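Local coordinates for protein cyanuric acid amidohydrolase (Azorhizobium caulinodans, PDB 4NQ3) that catalyses the hydrolytic opening of the s-triazine ring of cyanuric acid to carboxybiuret, a step in the breakdown of herbicides such as atrazine, at residues Thr175-Asp179 / Thr180-Met184; Met163-Lys166 / Glu167-Arg171; Glu120-Arg124 / Met125-Arg129; Ser308-Arg311 / His312-Phe316; Cys213-Tyr216 / Gly217-Ser220. All coordinates share one frame; numbering follows the deposited sequence.

Contact 1: Thr175-Asp179 / Thr180-Met184. With BR8 (barbituric acid), chain J.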
loop_
_atom_site.group_PDB
_atom_site.type_symbol
_atom_site.label_atom_id
_atom_site.label_comp_id
_atom_site.label_asym_id
_atom_site.label_seq_id
_atom_site.Cartn_x
_atom_site.Cartn_y
_atom_site.Cartn_z
ATOM N N THR A 175 -17.451 -8.049 21.088
ATOM C CA THR A 175 -16.520 -8.913 20.394
ATOM C C THR A 175 -15.189 -8.718 21.099
ATOM O O THR A 175 -15.046 -7.789 21.896
ATOM C CB THR A 175 -16.409 -8.608 18.884
ATOM O OG1 THR A 175 -15.995 -7.250 18.679
ATOM C CG2 THR A 175 -17.733 -8.836 18.205
ATOM N N ALA A 176 -14.243 -9.618 20.844
ATOM C CA ALA A 176 -12.955 -9.607 21.530
ATOM C C ALA A 176 -12.067 -8.460 21.032
ATOM O O ALA A 176 -11.028 -8.151 21.610
ATOM C CB ALA A 176 -12.273 -10.930 21.346
ATOM N N THR A 177 -12.477 -7.845 19.932
ATOM C CA THR A 177 -11.746 -6.724 19.371
ATOM C C THR A 177 -12.643 -5.921 18.467
ATOM O O THR A 177 -13.717 -6.388 18.079
ATOM C CB THR A 177 -10.519 -7.179 18.557
ATOM O OG1 THR A 177 -9.692 -6.042 18.278
ATOM C CG2 THR A 177 -10.960 -7.765 17.225
ATOM N N SER A 178 -12.201 -4.719 18.123
ATOM C CA SER A 178 -12.872 -3.954 17.084
ATOM C C SER A 178 -11.901 -3.678 15.935
ATOM O O SER A 178 -12.320 -3.205 14.883
ATOM C CB SER A 178 -13.424 -2.643 17.640
ATOM O OG SER A 178 -14.170 -2.859 18.828
ATOM N N ASP A 179 -10.618 -3.999 16.129
ATOM C CA ASP A 179 -9.621 -3.898 15.063
ATOM C C ASP A 179 -9.796 -5.127 14.160
ATOM O O ASP A 179 -9.641 -6.279 14.602
ATOM C CB ASP A 179 -8.183 -3.797 15.642
ATOM C CG ASP A 179 -7.079 -3.582 14.555
ATOM O OD1 ASP A 179 -7.237 -4.070 13.414
ATOM O OD2 ASP A 179 -6.032 -2.944 14.846
ATOM N N THR A 180 -10.134 -4.884 12.895
ATOM C CA THR A 180 -10.485 -5.991 12.022
ATOM C C THR A 180 -9.231 -6.814 11.702
ATOM O O THR A 180 -9.289 -8.029 11.657
ATOM C CB THR A 180 -11.197 -5.507 10.719
ATOM O OG1 THR A 180 -10.343 -4.640 9.968
ATOM C CG2 THR A 180 -12.493 -4.766 11.049
ATOM N N LEU A 181 -8.087 -6.175 11.532
ATOM C CA LEU A 181 -6.885 -6.940 11.226
ATOM C C LEU A 181 -6.483 -7.740 12.464
ATOM O O LEU A 181 -5.975 -8.852 12.351
ATOM C CB LEU A 181 -5.742 -6.021 10.756
ATOM C CG LEU A 181 -4.325 -6.583 10.572
ATOM C CD1 LEU A 181 -4.339 -7.701 9.611
ATOM C CD2 LEU A 181 -3.358 -5.549 10.066
ATOM N N LYS A 182 -6.726 -7.182 13.651
ATOM C CA LYS A 182 -6.441 -7.903 14.887
ATOM C C LYS A 182 -7.356 -9.133 15.005
ATOM O O LYS A 182 -6.938 -10.202 15.459
ATOM C CB LYS A 182 -6.579 -6.963 16.079
ATOM C CG LYS A 182 -6.482 -7.609 17.449
ATOM C CD LYS A 182 -5.069 -8.053 17.810
ATOM C CE LYS A 182 -4.943 -8.349 19.319
ATOM N NZ LYS A 182 -3.611 -8.934 19.720
ATOM N N SER A 183 -8.604 -8.992 14.565
ATOM C CA SER A 183 -9.538 -10.105 14.669
ATOM C C SER A 183 -9.029 -11.335 13.902
ATOM O O SER A 183 -9.327 -12.479 14.287
ATOM C CB SER A 183 -10.931 -9.715 14.168
ATOM O OG SER A 183 -10.972 -9.638 12.761
HETATM N N MSE A 184 -8.252 -11.112 12.840
HETATM C CA MSE A 184 -7.699 -12.232 12.069
HETATM C C MSE A 184 -6.680 -12.981 12.915
HETATM O O MSE A 184 -6.604 -14.221 12.876
HETATM C CB MSE A 184 -7.049 -11.759 10.772
HETATM C CG MSE A 184 -8.002 -11.125 9.810
HETATM SE SE MSE A 184 -7.153 -10.951 8.072
HETATM C CE MSE A 184 -6.458 -9.159 8.195
HETATM N N1 BR8 J . -7.171 -3.903 20.214
HETATM C C2 BR8 J . -7.755 -2.689 19.942
HETATM O O2 BR8 J . -7.076 -1.808 19.436
HETATM N N3 BR8 J . -9.083 -2.464 20.230
HETATM C C4 BR8 J . -9.892 -3.466 20.801
HETATM O O4 BR8 J . -11.040 -3.187 21.019
HETATM C C5 BR8 J . -9.399 -4.875 21.186
HETATM C C6 BR8 J . -7.905 -4.970 20.791
HETATM O O8 BR8 J . -7.309 -6.010 20.997
#

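Contact 2: Met163-Lys166 / Glu167-Arg171. With SO4 (sulfate ion), chain H.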
loop_
_atom_site.group_PDB
_atom_site.type_symbol
_atom_site.label_atom_id
_atom_site.label_comp_id
_atom_site.label_asym_id
_atom_site.label_seq_id
_atom_site.Cartn_x
_atom_site.Cartn_y
_atom_site.Cartn_z
HETATM N N MSE A 163 -18.783 -3.791 10.179
HETATM C CA MSE A 163 -20.216 -4.075 10.137
HETATM C C MSE A 163 -20.581 -5.189 11.134
HETATM O O MSE A 163 -21.568 -5.093 11.864
HETATM C CB MSE A 163 -20.648 -4.456 8.721
HETATM C CG MSE A 163 -22.160 -4.465 8.481
HETATM SE SE MSE A 163 -22.541 -4.372 6.573
HETATM C CE MSE A 163 -24.352 -3.631 6.546
ATOM N N ARG A 164 -19.754 -6.225 11.184
ATOM C CA ARG A 164 -20.020 -7.376 12.028
ATOM C C ARG A 164 -19.904 -7.031 13.524
ATOM O O ARG A 164 -20.659 -7.539 14.359
ATOM C CB ARG A 164 -19.057 -8.498 11.654
ATOM C CG ARG A 164 -19.349 -9.102 10.322
ATOM C CD ARG A 164 -18.427 -10.245 10.007
ATOM N NE ARG A 164 -18.464 -10.523 8.576
ATOM C CZ ARG A 164 -17.758 -11.464 7.955
ATOM N NH1 ARG A 164 -16.924 -12.260 8.615
ATOM N NH2 ARG A 164 -17.873 -11.589 6.651
ATOM N N VAL A 165 -18.943 -6.183 13.858
ATOM C CA VAL A 165 -18.780 -5.739 15.232
ATOM C C VAL A 165 -20.006 -4.943 15.682
ATOM O O VAL A 165 -20.499 -5.113 16.799
ATOM C CB VAL A 165 -17.527 -4.884 15.405
ATOM C CG1 VAL A 165 -17.612 -4.084 16.694
ATOM C CG2 VAL A 165 -16.273 -5.760 15.350
ATOM N N LYS A 166 -20.477 -4.047 14.819
ATOM C CA LYS A 166 -21.634 -3.244 15.169
ATOM C C LYS A 166 -22.893 -4.113 15.208
ATOM O O LYS A 166 -23.807 -3.831 15.985
ATOM C CB LYS A 166 -21.795 -2.060 14.201
ATOM C CG LYS A 166 -20.738 -0.963 14.365
ATOM C CD LYS A 166 -20.767 -0.362 15.780
ATOM C CE LYS A 166 -19.462 0.392 16.137
ATOM N NZ LYS A 166 -19.490 1.127 17.460
ATOM N N GLU A 167 -22.936 -5.190 14.418
ATOM C CA GLU A 167 -24.079 -6.115 14.496
ATOM C C GLU A 167 -24.118 -6.764 15.863
ATOM O O GLU A 167 -25.168 -6.852 16.485
ATOM C CB GLU A 167 -24.031 -7.214 13.426
ATOM C CG GLU A 167 -24.270 -6.728 11.989
ATOM C CD GLU A 167 -24.234 -7.856 10.946
ATOM O OE1 GLU A 167 -24.688 -8.984 11.281
ATOM O OE2 GLU A 167 -23.737 -7.610 9.810
ATOM N N ALA A 168 -22.951 -7.168 16.338
ATOM C CA ALA A 168 -22.831 -7.845 17.607
ATOM C C ALA A 168 -23.212 -6.931 18.759
ATOM O O ALA A 168 -23.940 -7.322 19.679
ATOM C CB ALA A 168 -21.439 -8.347 17.772
ATOM N N GLU A 169 -22.716 -5.704 18.710
ATOM C CA GLU A 169 -23.018 -4.746 19.759
ATOM C C GLU A 169 -24.503 -4.413 19.771
ATOM O O GLU A 169 -25.082 -4.174 20.829
ATOM C CB GLU A 169 -22.204 -3.465 19.582
ATOM C CG GLU A 169 -20.698 -3.676 19.663
ATOM C CD GLU A 169 -19.931 -2.372 19.519
ATOM O OE1 GLU A 169 -20.585 -1.306 19.357
ATOM O OE2 GLU A 169 -18.676 -2.419 19.565
ATOM N N ALA A 170 -25.126 -4.446 18.595
ATOM C CA ALA A 170 -26.539 -4.100 18.468
ATOM C C ALA A 170 -27.434 -5.048 19.267
ATOM O O ALA A 170 -28.527 -4.666 19.688
ATOM C CB ALA A 170 -26.942 -4.095 17.012
ATOM N N ARG A 171 -26.967 -6.275 19.492
ATOM C CA ARG A 171 -27.745 -7.231 20.271
ATOM C C ARG A 171 -27.137 -7.508 21.639
ATOM O O ARG A 171 -27.420 -8.545 22.249
ATOM C CB ARG A 171 -27.933 -8.547 19.510
ATOM C CG ARG A 171 -26.693 -9.138 18.915
ATOM C CD ARG A 171 -27.023 -10.427 18.180
ATOM N NE ARG A 171 -25.923 -10.852 17.307
ATOM C CZ ARG A 171 -24.866 -11.563 17.696
ATOM N NH1 ARG A 171 -24.721 -11.912 18.974
ATOM N NH2 ARG A 171 -23.932 -11.895 16.802
HETATM S S SO4 H . -19.532 -7.870 5.822
HETATM O O1 SO4 H . -19.991 -8.536 4.597
HETATM O O2 SO4 H . -19.236 -6.441 5.616
HETATM O O3 SO4 H . -18.322 -8.583 6.210
HETATM O O4 SO4 H . -20.531 -7.998 6.893
#

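Contact 3: Glu120-Arg124 / Met125-Arg129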
loop_
_atom_site.group_PDB
_atom_site.type_symbol
_atom_site.label_atom_id
_atom_site.label_comp_id
_atom_site.label_asym_id
_atom_site.label_seq_id
_atom_site.Cartn_x
_atom_site.Cartn_y
_atom_site.Cartn_z
ATOM N N GLU A 120 -19.211 -13.167 18.976
ATOM C CA GLU A 120 -18.696 -12.920 20.318
ATOM C C GLU A 120 -17.926 -14.123 20.844
ATOM O O GLU A 120 -17.427 -14.101 21.974
ATOM C CB GLU A 120 -19.830 -12.544 21.262
ATOM C CG GLU A 120 -20.912 -13.590 21.375
ATOM C CD GLU A 120 -21.954 -13.488 20.270
ATOM O OE1 GLU A 120 -23.119 -13.878 20.514
ATOM O OE2 GLU A 120 -21.613 -12.992 19.166
ATOM N N ALA A 121 -17.861 -15.179 20.036
ATOM C CA ALA A 121 -17.047 -16.339 20.376
ATOM C C ALA A 121 -15.650 -16.259 19.736
ATOM O O ALA A 121 -14.710 -16.887 20.203
ATOM C CB ALA A 121 -17.742 -17.601 19.965
ATOM N N LEU A 122 -15.520 -15.470 18.677
ATOM C CA LEU A 122 -14.264 -15.379 17.932
ATOM C C LEU A 122 -13.168 -14.878 18.858
ATOM O O LEU A 122 -13.376 -13.948 19.625
ATOM C CB LEU A 122 -14.428 -14.463 16.704
ATOM C CG LEU A 122 -13.214 -14.230 15.797
ATOM C CD1 LEU A 122 -13.613 -14.205 14.317
ATOM C CD2 LEU A 122 -12.496 -12.934 16.179
ATOM N N GLY A 123 -12.015 -15.533 18.830
ATOM C CA GLY A 123 -10.902 -15.150 19.694
ATOM C C GLY A 123 -11.125 -15.520 21.160
ATOM O O GLY A 123 -10.367 -15.113 22.036
ATOM N N ARG A 124 -12.145 -16.327 21.435
ATOM C CA ARG A 124 -12.448 -16.723 22.811
ATOM C C ARG A 124 -12.669 -18.232 22.917
ATOM O O ARG A 124 -12.636 -18.924 21.907
ATOM C CB ARG A 124 -13.659 -15.945 23.307
ATOM C CG ARG A 124 -13.414 -14.448 23.354
ATOM C CD ARG A 124 -14.666 -13.730 23.747
ATOM N NE ARG A 124 -14.461 -12.313 24.037
ATOM C CZ ARG A 124 -15.412 -11.393 23.884
ATOM N NH1 ARG A 124 -16.615 -11.743 23.463
ATOM N NH2 ARG A 124 -15.180 -10.122 24.155
HETATM N N MSE A 125 -12.885 -18.756 24.119
HETATM C CA MSE A 125 -12.969 -20.218 24.284
HETATM C C MSE A 125 -14.053 -20.878 23.430
HETATM O O MSE A 125 -13.912 -22.039 23.031
HETATM C CB MSE A 125 -13.201 -20.581 25.743
HETATM C CG MSE A 125 -12.069 -20.154 26.643
HETATM SE SE MSE A 125 -10.444 -21.081 26.213
HETATM C CE MSE A 125 -11.054 -22.934 26.449
ATOM N N GLY A 126 -15.130 -20.145 23.155
ATOM C CA GLY A 126 -16.109 -20.598 22.180
ATOM C C GLY A 126 -15.458 -21.111 20.898
ATOM O O GLY A 126 -15.688 -22.241 20.463
ATOM N N GLN A 127 -14.632 -20.278 20.282
ATOM C CA GLN A 127 -13.964 -20.687 19.056
ATOM C C GLN A 127 -13.034 -21.863 19.284
ATOM O O GLN A 127 -13.010 -22.809 18.495
ATOM C CB GLN A 127 -13.186 -19.525 18.451
ATOM C CG GLN A 127 -12.522 -19.884 17.160
ATOM C CD GLN A 127 -12.124 -18.655 16.389
ATOM O OE1 GLN A 127 -11.942 -17.576 16.982
ATOM N NE2 GLN A 127 -12.010 -18.789 15.056
ATOM N N VAL A 128 -12.269 -21.800 20.370
ATOM C CA VAL A 128 -11.319 -22.855 20.684
ATOM C C VAL A 128 -11.997 -24.207 20.769
ATOM O O VAL A 128 -11.523 -25.183 20.172
ATOM C CB VAL A 128 -10.604 -22.622 22.006
ATOM C CG1 VAL A 128 -9.717 -23.814 22.288
ATOM C CG2 VAL A 128 -9.792 -21.321 21.973
ATOM N N ARG A 129 -13.115 -24.265 21.494
ATOM C CA ARG A 129 -13.800 -25.536 21.686
ATOM C C ARG A 129 -14.420 -26.002 20.391
ATOM O O ARG A 129 -14.444 -27.199 20.102
ATOM C CB ARG A 129 -14.859 -25.432 22.773
ATOM C CG ARG A 129 -14.295 -25.198 24.173
ATOM C CD ARG A 129 -15.437 -25.219 25.157
ATOM N NE ARG A 129 -15.238 -24.305 26.276
ATOM C CZ ARG A 129 -14.380 -24.500 27.276
ATOM N NH1 ARG A 129 -13.620 -25.599 27.324
ATOM N NH2 ARG A 129 -14.286 -23.584 28.235
#

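Contact 4: Ser308-Arg311 / His312-Phe316. With BR8 (barbituric acid), chain C.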
loop_
_atom_site.group_PDB
_atom_site.type_symbol
_atom_site.label_atom_id
_atom_site.label_comp_id
_atom_site.label_asym_id
_atom_site.label_seq_id
_atom_site.Cartn_x
_atom_site.Cartn_y
_atom_site.Cartn_z
ATOM N N SER A 308 1.142 -4.355 5.560
ATOM C CA SER A 308 0.714 -5.130 6.737
ATOM C C SER A 308 1.687 -6.292 7.063
ATOM O O SER A 308 2.142 -6.991 6.159
ATOM C CB SER A 308 -0.712 -5.649 6.491
ATOM O OG SER A 308 -1.059 -6.637 7.426
ATOM N N PRO A 309 2.000 -6.510 8.353
ATOM C CA PRO A 309 3.082 -7.426 8.760
ATOM C C PRO A 309 3.084 -8.807 8.098
ATOM O O PRO A 309 4.091 -9.201 7.530
ATOM C CB PRO A 309 2.856 -7.580 10.255
ATOM C CG PRO A 309 2.184 -6.333 10.648
ATOM C CD PRO A 309 1.273 -5.981 9.510
ATOM N N THR A 310 1.962 -9.506 8.089
ATOM C CA THR A 310 1.923 -10.828 7.463
ATOM C C THR A 310 2.295 -10.806 5.994
ATOM O O THR A 310 2.836 -11.783 5.466
ATOM C CB THR A 310 0.574 -11.404 7.554
ATOM O OG1 THR A 310 -0.364 -10.329 7.386
ATOM C CG2 THR A 310 0.400 -12.040 8.901
ATOM N N ARG A 311 1.981 -9.694 5.334
ATOM C CA ARG A 311 2.383 -9.488 3.953
ATOM C C ARG A 311 3.917 -9.581 3.821
ATOM O O ARG A 311 4.429 -10.278 2.920
ATOM C CB ARG A 311 1.865 -8.137 3.468
ATOM C CG ARG A 311 1.338 -8.119 2.066
ATOM C CD ARG A 311 -0.079 -7.605 2.040
ATOM N NE ARG A 311 -0.395 -6.890 0.793
ATOM C CZ ARG A 311 -0.195 -7.362 -0.438
ATOM N NH1 ARG A 311 0.355 -8.556 -0.635
ATOM N NH2 ARG A 311 -0.536 -6.624 -1.488
ATOM N N HIS A 312 4.639 -8.920 4.739
ATOM C CA HIS A 312 6.100 -9.042 4.816
ATOM C C HIS A 312 6.502 -10.489 5.081
ATOM O O HIS A 312 7.190 -11.104 4.274
ATOM C CB HIS A 312 6.688 -8.158 5.930
ATOM C CG HIS A 312 6.752 -6.697 5.593
ATOM N ND1 HIS A 312 7.700 -6.166 4.742
ATOM C CD2 HIS A 312 5.999 -5.654 6.016
ATOM C CE1 HIS A 312 7.510 -4.863 4.634
ATOM N NE2 HIS A 312 6.486 -4.527 5.399
ATOM N N ALA A 313 6.016 -11.039 6.196
ATOM C CA ALA A 313 6.407 -12.375 6.652
ATOM C C ALA A 313 6.287 -13.396 5.535
ATOM O O ALA A 313 7.202 -14.209 5.327
ATOM C CB ALA A 313 5.569 -12.804 7.851
ATOM N N ARG A 314 5.170 -13.341 4.808
ATOM C CA ARG A 314 4.938 -14.277 3.716
ATOM C C ARG A 314 6.009 -14.155 2.638
ATOM O O ARG A 314 6.675 -15.139 2.317
ATOM C CB ARG A 314 3.558 -14.076 3.093
ATOM C CG ARG A 314 2.402 -14.793 3.778
ATOM C CD ARG A 314 1.151 -14.758 2.880
ATOM N NE ARG A 314 0.727 -13.392 2.610
ATOM C CZ ARG A 314 -0.185 -12.751 3.328
ATOM N NH1 ARG A 314 -0.796 -13.383 4.334
ATOM N NH2 ARG A 314 -0.499 -11.495 3.031
ATOM N N ALA A 315 6.165 -12.957 2.077
ATOM C CA ALA A 315 7.200 -12.723 1.063
ATOM C C ALA A 315 8.565 -13.227 1.539
ATOM O O ALA A 315 9.282 -13.893 0.799
ATOM C CB ALA A 315 7.280 -11.245 0.698
ATOM N N PHE A 316 8.914 -12.921 2.783
ATOM C CA PHE A 316 10.229 -13.257 3.303
ATOM C C PHE A 316 10.417 -14.753 3.454
ATOM O O PHE A 316 11.362 -15.325 2.906
ATOM C CB PHE A 316 10.457 -12.581 4.644
ATOM C CG PHE A 316 11.885 -12.554 5.063
ATOM C CD1 PHE A 316 12.824 -11.809 4.335
ATOM C CD2 PHE A 316 12.306 -13.260 6.196
ATOM C CE1 PHE A 316 14.159 -11.775 4.726
ATOM C CE2 PHE A 316 13.658 -13.231 6.606
ATOM C CZ PHE A 316 14.579 -12.489 5.870
HETATM N N1 BR8 C . -5.543 -15.236 5.544
HETATM C C2 BR8 C . -5.111 -15.242 4.263
HETATM O O2 BR8 C . -5.916 -14.998 3.386
HETATM N N3 BR8 C . -3.801 -15.503 3.974
HETATM C C4 BR8 C . -2.850 -15.772 4.991
HETATM O O4 BR8 C . -1.681 -15.995 4.692
HETATM C C5 BR8 C . -3.218 -15.837 6.475
HETATM C C6 BR8 C . -4.699 -15.512 6.616
HETATM O O8 BR8 C . -5.190 -15.481 7.722
#

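Contact 5: Cys213-Tyr216 / Gly217-Ser220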
loop_
_atom_site.group_PDB
_atom_site.type_symbol
_atom_site.label_atom_id
_atom_site.label_comp_id
_atom_site.label_asym_id
_atom_site.label_seq_id
_atom_site.Cartn_x
_atom_site.Cartn_y
_atom_site.Cartn_z
ATOM N N CYS A 213 -3.773 -15.304 22.327
ATOM C CA CYS A 213 -2.956 -14.225 21.751
ATOM C C CYS A 213 -2.342 -13.369 22.845
ATOM O O CYS A 213 -2.288 -12.147 22.727
ATOM C CB CYS A 213 -3.776 -13.342 20.820
ATOM S SG CYS A 213 -4.218 -14.174 19.300
ATOM N N ALA A 214 -1.903 -14.029 23.911
ATOM C CA ALA A 214 -1.253 -13.374 25.034
ATOM C C ALA A 214 -0.072 -14.234 25.483
ATOM O O ALA A 214 1.051 -13.751 25.549
ATOM C CB ALA A 214 -2.234 -13.152 26.160
ATOM N N ASP A 215 -0.326 -15.509 25.778
ATOM C CA ASP A 215 0.742 -16.450 26.130
ATOM C C ASP A 215 1.243 -17.213 24.905
ATOM O O ASP A 215 0.816 -18.346 24.648
ATOM C CB ASP A 215 0.273 -17.444 27.203
ATOM C CG ASP A 215 1.425 -18.281 27.787
ATOM O OD1 ASP A 215 2.584 -18.139 27.324
ATOM O OD2 ASP A 215 1.166 -19.093 28.712
ATOM N N TYR A 216 2.152 -16.612 24.145
ATOM C CA TYR A 216 2.602 -17.267 22.926
ATOM C C TYR A 216 3.575 -18.401 23.265
ATOM O O TYR A 216 4.231 -18.964 22.389
ATOM C CB TYR A 216 3.209 -16.249 21.954
ATOM C CG TYR A 216 2.182 -15.263 21.406
ATOM C CD1 TYR A 216 1.170 -15.673 20.531
ATOM C CD2 TYR A 216 2.217 -13.919 21.776
ATOM C CE1 TYR A 216 0.218 -14.753 20.034
ATOM C CE2 TYR A 216 1.281 -12.994 21.290
ATOM C CZ TYR A 216 0.287 -13.409 20.423
ATOM O OH TYR A 216 -0.623 -12.471 19.962
ATOM N N GLY A 217 3.619 -18.773 24.542
ATOM C CA GLY A 217 4.361 -19.950 24.966
ATOM C C GLY A 217 3.536 -21.204 24.776
ATOM O O GLY A 217 4.075 -22.294 24.622
ATOM N N LEU A 218 2.215 -21.039 24.749
ATOM C CA LEU A 218 1.299 -22.103 24.369
ATOM C C LEU A 218 1.195 -22.130 22.856
ATOM O O LEU A 218 0.735 -21.159 22.257
ATOM C CB LEU A 218 -0.082 -21.859 24.961
ATOM C CG LEU A 218 -0.134 -21.583 26.456
ATOM C CD1 LEU A 218 -1.510 -21.104 26.807
ATOM C CD2 LEU A 218 0.232 -22.824 27.239
ATOM N N TRP A 219 1.648 -23.211 22.230
ATOM C CA TRP A 219 1.497 -23.338 20.794
ATOM C C TRP A 219 1.497 -24.786 20.344
ATOM O O TRP A 219 1.947 -25.679 21.062
ATOM C CB TRP A 219 2.584 -22.563 20.039
ATOM C CG TRP A 219 4.000 -22.842 20.445
ATOM C CD1 TRP A 219 4.752 -22.129 21.342
ATOM C CD2 TRP A 219 4.854 -23.892 19.951
ATOM N NE1 TRP A 219 6.011 -22.677 21.439
ATOM C CE2 TRP A 219 6.096 -23.759 20.601
ATOM C CE3 TRP A 219 4.685 -24.929 19.026
ATOM C CZ2 TRP A 219 7.162 -24.624 20.353
ATOM C CZ3 TRP A 219 5.753 -25.790 18.786
ATOM C CH2 TRP A 219 6.972 -25.629 19.450
ATOM N N SER A 220 0.947 -24.997 19.152
ATOM C CA SER A 220 0.933 -26.296 18.492
ATOM C C SER A 220 2.024 -26.366 17.436
ATOM O O SER A 220 2.289 -25.385 16.730
ATOM C CB SER A 220 -0.428 -26.560 17.841
ATOM O OG SER A 220 -0.293 -27.527 16.813
#

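Contact 1: Thr175-Asp179 / Thr180-Met184
Asp179 OD1 is gripped by two backbone amides at the start of helix 180-199, making Asp179 the N-cap of that helix. Lys182 N reaches OD1 at 3.2 Å from above the carboxylate plane, and Leu181 N lies nearer, at 2.9 Å, but with a bent, weak bond. CG stands anti to the backbone N (chi1 -176°), and this swings the carboxylate back over the first turn, where amides that have no helical acceptor need one; a short carboxylate suits that place. Its OD2 lies close to Asp179 OD2 of the second subunit, so the helix end may help to bear the paired charge. The main chain closes the same turn, Ser183 N donating to Asp179 O at 2.9 Å. Just before the cap, Thr177 OG1 accepts from Asp179 N in an ST turn. The two Thr177 branches serve different sides: CG2 packs against Ser183 CB at 3.6 Å, while OG1 faces a barbituric acid molecule whose pocket also includes Ala176, Ser178 and Lys182. Thr180 OG1 is hydrogen-bonded to the carbonyl of Leu302 of the second subunit. Lys182, bent at chi2 (72°), passes its CG 3.7 Å from Thr177 OG1 and brings CE to 3.7 Å from barbituric acid O8.

Contact 2: Met163-Lys166 / Glu167-Arg171
Helix 162-170 supplies both segments, and their contact is the i to i+4 pattern of an alpha-helix near its C-terminal end. Four successive backbone bonds tie the turns together; in one of them Glu169 N donates to Val165 O at 3.0 Å. Near Arg290 of the second subunit, on which Lys166 packs, Lys166 NZ and Glu169 OE1 form a long salt bridge of 3.3 Å, the ammonium coming to the syn side of the carboxylate, 29° out of its plane. Lys166 reaches it through a bend at chi2 (-60°), which turns the chain toward Glu169. The other oxygen, OE2, lies 3.5 Å from Val165 CG1, the two side chains running side by side. Val165 and Ala168 are small and apolar, as suits the face packed on Thr175. Arg164 points elsewhere: its guanidinium is held by the carbonyls of Ile229 and Leu159, and a sulfate, probably from the crystallisation liquor, takes weak bonds from NE and NH2, both 3.1 Å from its O3.

Contact 3: Glu120-Arg124 / Met125-Arg129
Gln127 reaches back from the first turn of helix 125-141 to the loop before it, and its OE1 accepts from Gly123 N at 2.8 Å. This bond is nearly straight (171°) and runs almost along the C=O axis. The extended Gln127 chain, with CG anti to the backbone N (chi1 -178°), places the amide there, and NE2 is hydrogen-bonded to Ser187 OG and His234 NE2, so both ends of the buried amide are satisfied.

Backbone bonds form a second group. Ala121 to Arg124 make a type II turn, closed by Arg124 N to Ala121 O at 2.9 Å; Gly123 accommodates its positive phi (73°). Arg124 is the N-cap residue, and its carbonyl receives Val128 N at 3.3 Å, the first full helical bond.

Packing contacts are modest. Leu122 lies alongside Gln127, with CG 3.8 Å from OE1. The one apolar touch is Ala121 CB resting 4.1 Å from Gly126 CA, a spot where the lack of a side chain on the glycine leaves room for the methyl.

Among the charged groups, the extended Arg124 chain carries NH1 to Glu120 O, 2.9 Å away, and the same NH1 also bonds Thr174 O.

The whole turn follows strand 106-113, and its Leu122, Gln127 and Val128 pack on helix 180-199, while Arg124 touches Ala176 in the loop before that helix.

Contact 4: Ser308-Arg311 / His312-Phe316
The backbone of Ser308-Phe316 forms the opening turns of helix 309-325, with Ser308 at the N-cap position, though its side chain makes no capping bond, and Pro309 as the first helical residue, a place where proline fits because its missing N-H would have no partner in the helix. The i to i+4 ladder then runs on: Ala313 N meets Pro309 O at 3.0 Å and Arg314 N meets Thr310 O at 2.9 Å, whereas His312 N to Ser308 O is long and weak. Arg314 belongs to the substrate pocket. Its chain bends at chi3 (-61°), folding the guanidinium back over the helix start so that one face lies above Thr310 O, 3.8 Å from the plane. Arg311 N lies over a face of the guanidinium, and Arg314 NH2 comes 3.6 Å from Arg311 CA; the two side chains slant across each other. Glu83 forms salt bridges with Arg311 NH1 and Arg314 NE, so its carboxylate would offset the two positive charges and probably fixes the Arg314 guanidinium. Thr310, predicted to be important for substrate specificity, has its CB 4.0 Å from Arg314 NH1. His312 leaves the helix on another side, where NE2 bonds to Asp304 and ND1 to Gly84 N of the fourth subunit. The edge of the Arg314 guanidinium serves the ligand: NH1 donates to O4 of barbituric acid at 2.8 Å.

Contact 5: Cys213-Tyr216 / Gly217-Ser220
Asp215 and Leu218 cross at about a right angle over the type I beta turn Asp215-Leu218, the carboxylate OD2 lying 3.6 Å from Leu218 CG. The turn is closed by Leu218 N, which donates to Asp215 O at 3.0 Å from above the carbonyl plane. Asp215, its CG opposite the backbone N (chi1 -170°), directs OD1 at Gly217 N, but that bond is doubtful because the amide is less surely placed. As far as it can be trusted, the short aspartate suits the turn, and glycine probably avoids crowding OD1. Tyr216 CB points away from the 217-220 segment, whereas Trp219 leaves alongside the turn. The Trp219 indole presents its edge to Tyr216 O, with CD1 3.4 Å from the oxygen and close to the ring plane. The Tyr216 ring instead meets His338 and makes a cation-pi contact with Arg290. This surface loop joins helix 180-199 to strand 223-227: Leu218 packs on Val211, Trp219 on Pro341 of the magnesium site, and Ser220 on Ile195 and Ala196 of the helix.

Along the chain the order is contact 3, contact 2, contact 1, contact 5 and contact 4; the first four lie in the region predicted as repeat unit B and contact 4 in unit C. Contacts 1, 2 and 3 cluster in direct touch, with centres 12 to 16 Å apart, and Arg171 of contact 2 forms a salt bridge with Glu120 of contact 3. Contact 5, whose loop touches helix 180-199 from Leu186 to Ala196, has its nearest atoms about 7 Å from contact 3. Contact 4, its centre 19 Å from that of contact 1, meets it through Leu181 and Ser308, so that the first turn of helix 180-199 adjoins the start of helix 309-325, which carries a substrate-binding arginine.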